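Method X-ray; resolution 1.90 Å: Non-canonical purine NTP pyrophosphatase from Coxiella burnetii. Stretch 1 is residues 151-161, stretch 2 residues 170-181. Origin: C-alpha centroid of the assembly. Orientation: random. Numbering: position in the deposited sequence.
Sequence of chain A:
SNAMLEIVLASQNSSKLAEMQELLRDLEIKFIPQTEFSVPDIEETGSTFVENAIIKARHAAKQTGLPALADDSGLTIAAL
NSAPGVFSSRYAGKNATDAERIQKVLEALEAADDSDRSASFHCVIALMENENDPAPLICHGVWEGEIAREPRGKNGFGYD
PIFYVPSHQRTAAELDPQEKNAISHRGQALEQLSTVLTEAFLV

Stretch 1 151-161: PRGKNGFGYDP
Stretch 2 (170-181) RTAAELDPQEKN

Stretch 1 is a loop closing into a 3-10 segment at D160-P161; it packs against stretch 2, which runs from a strand (170-171) through a helical-phi/psi bend at 172-174 to a helix from P177. The register is set at two places: the CA atoms of G153 and E174 lie 4.1 Å apart, those of D160 and A172 4.8 Å. A173 is the hub, its methyl directed into stretch 1.

R152 is extended (-144/140), its backbone tied by N to P161 O at 2.9 Å. R152 O accepts a hydrogen bond from T171 OG1 at 2.7 Å, with T171 chi1 p. The R152 side chain (m, t, m, chi4 106°) makes a salt bridge, R152 NH1 to E174 OE1 at 2.7 Å, in which the carboxylate meets the guanidinium edge while T171 CG2 covers one face. E174 (m, t, chi3 -52°) is itself braced, OE1 accepting from T171 N at 3.0 Å.

G153, at 112/146, must be glycine: an ideal CB would lie 2.4 Å from A173 C and 2.6 Å from E174 N. The CA-to-CB bond of K154 points away.

N155 (-99/175, chi1 m, chi2 -39°) reads backbone twice, its N donating to A173 O at 2.8 Å and its ND2 to L175 O at 2.9 Å. A water accepts from N155 ND2 (2.9 Å) and donates to D176 OD1 (2.7 Å).

G156 has positive phi (74/-154), and a CB there would strike D160 OD2 at 2.1 Å. A type II' turn follows from F157 (chi1 p) to D160, with G158 at 57/-131 and D160 N bonded to F157 O at 3.1 Å.

D160 (-48/-43, chi1 m) joins turn to helix: D160 OD2 accepts from F157 N at 3.0 Å and forms a salt bridge with NZ of the all-t K180 at 2.7 Å. D160 O accepts a weak hydrogen bond from A173 N at 3.2 Å. P161 packs CG against A173 CB at 4.1 Å.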

# COMPACT_ATOMS: atom_id res chain seq x y z
N PRO A 151 18.26 -0.32 -27.20
CA PRO A 151 16.81 -0.37 -27.42
C PRO A 151 16.42 -1.33 -28.55
O PRO A 151 17.07 -1.34 -29.59
CB PRO A 151 16.47 1.07 -27.82
CG PRO A 151 17.60 1.89 -27.31
CD PRO A 151 18.81 1.02 -27.44
N ARG A 152 15.37 -2.11 -28.33
CA ARG A 152 14.83 -3.02 -29.34
C ARG A 152 13.31 -3.08 -29.25
O ARG A 152 12.76 -3.11 -28.15
CB ARG A 152 15.41 -4.43 -29.17
CG ARG A 152 16.74 -4.66 -29.85
CD ARG A 152 17.15 -6.13 -29.79
NE ARG A 152 17.58 -6.55 -28.46
CZ ARG A 152 16.87 -7.31 -27.64
NH1 ARG A 152 15.67 -7.75 -28.00
NH2 ARG A 152 17.36 -7.63 -26.45
N GLY A 153 12.64 -3.10 -30.39
CA GLY A 153 11.19 -3.25 -30.40
C GLY A 153 10.45 -2.02 -30.87
O GLY A 153 10.87 -0.89 -30.62
N LYS A 154 9.32 -2.24 -31.54
CA LYS A 154 8.56 -1.17 -32.19
C LYS A 154 7.32 -0.76 -31.40
O LYS A 154 6.72 0.27 -31.68
CB LYS A 154 8.15 -1.61 -33.59
CG LYS A 154 7.12 -2.73 -33.59
CD LYS A 154 6.95 -3.35 -34.97
CE LYS A 154 5.91 -4.46 -34.93
NZ LYS A 154 5.88 -5.27 -36.18
N ASN A 155 6.94 -1.56 -30.41
CA ASN A 155 5.71 -1.31 -29.67
C ASN A 155 5.92 -0.61 -28.32
O ASN A 155 7.04 -0.38 -27.88
CB ASN A 155 4.94 -2.61 -29.46
CG ASN A 155 4.54 -3.26 -30.77
OD1 ASN A 155 4.17 -2.58 -31.73
ND2 ASN A 155 4.62 -4.59 -30.82
N GLY A 156 4.81 -0.28 -27.67
CA GLY A 156 4.85 0.28 -26.33
C GLY A 156 5.33 1.71 -26.28
O GLY A 156 5.20 2.46 -27.26
N PHE A 157 5.88 2.10 -25.14
CA PHE A 157 6.33 3.47 -24.91
C PHE A 157 7.35 3.49 -23.78
O PHE A 157 7.61 2.47 -23.15
CB PHE A 157 5.14 4.36 -24.53
CG PHE A 157 4.48 3.96 -23.24
CD1 PHE A 157 4.89 4.52 -22.04
CD2 PHE A 157 3.46 3.03 -23.23
CE1 PHE A 157 4.29 4.15 -20.84
CE2 PHE A 157 2.86 2.66 -22.04
CZ PHE A 157 3.27 3.22 -20.85
N GLY A 158 7.92 4.66 -23.52
CA GLY A 158 8.83 4.82 -22.41
C GLY A 158 10.01 3.87 -22.47
O GLY A 158 10.67 3.74 -23.51
N TYR A 159 10.28 3.20 -21.36
CA TYR A 159 11.46 2.34 -21.23
C TYR A 159 11.26 0.95 -21.84
O TYR A 159 12.15 0.11 -21.76
CB TYR A 159 11.86 2.20 -19.76
CG TYR A 159 12.26 3.51 -19.10
CD1 TYR A 159 13.47 4.12 -19.40
CD2 TYR A 159 11.43 4.12 -18.17
CE1 TYR A 159 13.84 5.31 -18.80
CE2 TYR A 159 11.80 5.31 -17.56
CZ TYR A 159 13.00 5.90 -17.88
OH TYR A 159 13.36 7.08 -17.27
N ASP A 160 10.10 0.72 -22.45
CA ASP A 160 9.79 -0.59 -23.03
C ASP A 160 10.91 -1.18 -23.91
O ASP A 160 11.19 -2.38 -23.82
CB ASP A 160 8.47 -0.55 -23.80
CG ASP A 160 7.26 -0.55 -22.88
OD1 ASP A 160 7.44 -0.80 -21.67
OD2 ASP A 160 6.14 -0.32 -23.37
N PRO A 161 11.54 -0.35 -24.76
CA PRO A 161 12.59 -0.87 -25.65
C PRO A 161 13.82 -1.45 -24.94
O PRO A 161 14.52 -2.25 -25.56
CB PRO A 161 12.98 0.36 -26.48
CG PRO A 161 11.78 1.24 -26.45
CD PRO A 161 11.20 1.05 -25.07
N ARG A 170 12.45 -11.50 -25.08
CA ARG A 170 12.15 -10.34 -25.91
C ARG A 170 11.99 -9.14 -24.99
O ARG A 170 11.69 -9.31 -23.81
CB ARG A 170 10.83 -10.56 -26.65
CG ARG A 170 10.88 -11.51 -27.84
CD ARG A 170 9.47 -11.92 -28.24
NE ARG A 170 9.04 -13.14 -27.56
CZ ARG A 170 7.79 -13.60 -27.56
NH1 ARG A 170 6.83 -12.94 -28.19
NH2 ARG A 170 7.50 -14.73 -26.92
N THR A 171 12.20 -7.94 -25.51
CA THR A 171 11.97 -6.74 -24.71
C THR A 171 10.47 -6.45 -24.69
O THR A 171 9.72 -7.02 -25.47
CB THR A 171 12.71 -5.51 -25.26
OG1 THR A 171 12.13 -5.12 -26.52
CG2 THR A 171 14.19 -5.81 -25.45
N ALA A 172 10.04 -5.57 -23.79
CA ALA A 172 8.63 -5.21 -23.69
C ALA A 172 8.12 -4.59 -24.99
O ALA A 172 6.96 -4.76 -25.35
CB ALA A 172 8.41 -4.25 -22.53
N ALA A 173 9.00 -3.88 -25.69
CA ALA A 173 8.63 -3.21 -26.93
C ALA A 173 8.52 -4.20 -28.09
O ALA A 173 7.91 -3.90 -29.11
CB ALA A 173 9.63 -2.11 -27.26
N GLU A 174 9.13 -5.37 -27.92
CA GLU A 174 9.06 -6.42 -28.94
C GLU A 174 7.79 -7.25 -28.82
O GLU A 174 7.37 -7.89 -29.78
CB GLU A 174 10.28 -7.34 -28.86
CG GLU A 174 11.54 -6.76 -29.48
CD GLU A 174 12.69 -7.74 -29.48
OE1 GLU A 174 13.01 -8.30 -28.41
OE2 GLU A 174 13.28 -7.96 -30.56
N LEU A 175 7.19 -7.25 -27.64
CA LEU A 175 5.96 -8.00 -27.43
C LEU A 175 4.79 -7.38 -28.19
O LEU A 175 4.74 -6.16 -28.36
CB LEU A 175 5.63 -8.07 -25.94
CG LEU A 175 6.62 -8.78 -25.02
CD1 LEU A 175 6.17 -8.67 -23.57
CD2 LEU A 175 6.78 -10.24 -25.43
N ASP A 176 3.86 -8.21 -28.64
CA ASP A 176 2.58 -7.71 -29.12
C ASP A 176 1.89 -6.99 -27.96
O ASP A 176 1.99 -7.42 -26.81
CB ASP A 176 1.69 -8.85 -29.62
CG ASP A 176 2.15 -9.39 -30.96
OD1 ASP A 176 2.82 -8.65 -31.71
OD2 ASP A 176 1.83 -10.56 -31.27
N PRO A 177 1.20 -5.88 -28.26
CA PRO A 177 0.52 -5.08 -27.23
C PRO A 177 -0.33 -5.92 -26.29
O PRO A 177 -0.24 -5.76 -25.07
CB PRO A 177 -0.36 -4.15 -28.06
CG PRO A 177 0.41 -3.96 -29.32
CD PRO A 177 1.07 -5.28 -29.60
N GLN A 178 -1.15 -6.82 -26.84
CA GLN A 178 -2.03 -7.64 -26.02
C GLN A 178 -1.25 -8.51 -25.04
O GLN A 178 -1.65 -8.68 -23.89
CB GLN A 178 -2.93 -8.52 -26.89
CG GLN A 178 -3.92 -7.75 -27.74
CD GLN A 178 -4.84 -8.67 -28.52
OE1 GLN A 178 -5.00 -9.84 -28.19
NE2 GLN A 178 -5.44 -8.14 -29.58
N GLU A 179 -0.13 -9.06 -25.50
CA GLU A 179 0.67 -9.93 -24.65
C GLU A 179 1.34 -9.14 -23.54
O GLU A 179 1.41 -9.61 -22.41
CB GLU A 179 1.71 -10.70 -25.46
CG GLU A 179 2.61 -11.59 -24.62
CD GLU A 179 1.86 -12.71 -23.91
OE1 GLU A 179 0.64 -12.85 -24.13
OE2 GLU A 179 2.50 -13.46 -23.14
N LYS A 180 1.82 -7.95 -23.86
CA LYS A 180 2.43 -7.08 -22.85
C LYS A 180 1.40 -6.71 -21.80
O LYS A 180 1.67 -6.76 -20.60
CB LYS A 180 3.00 -5.81 -23.48
CG LYS A 180 3.59 -4.85 -22.46
CD LYS A 180 3.57 -3.41 -22.92
CE LYS A 180 3.96 -2.48 -21.78
NZ LYS A 180 3.84 -1.04 -22.14
N ASN A 181 0.21 -6.31 -22.25
CA ASN A 181 -0.84 -5.88 -21.32
C ASN A 181 -1.36 -7.01 -20.44
O ASN A 181 -1.92 -6.76 -19.38
CB ASN A 181 -1.99 -5.20 -22.08
CG ASN A 181 -1.56 -3.93 -22.79
OD1 ASN A 181 -0.58 -3.29 -22.40
ND2 ASN A 181 -2.29 -3.55 -23.83
O HOH W 1 4.32 -6.66 -32.76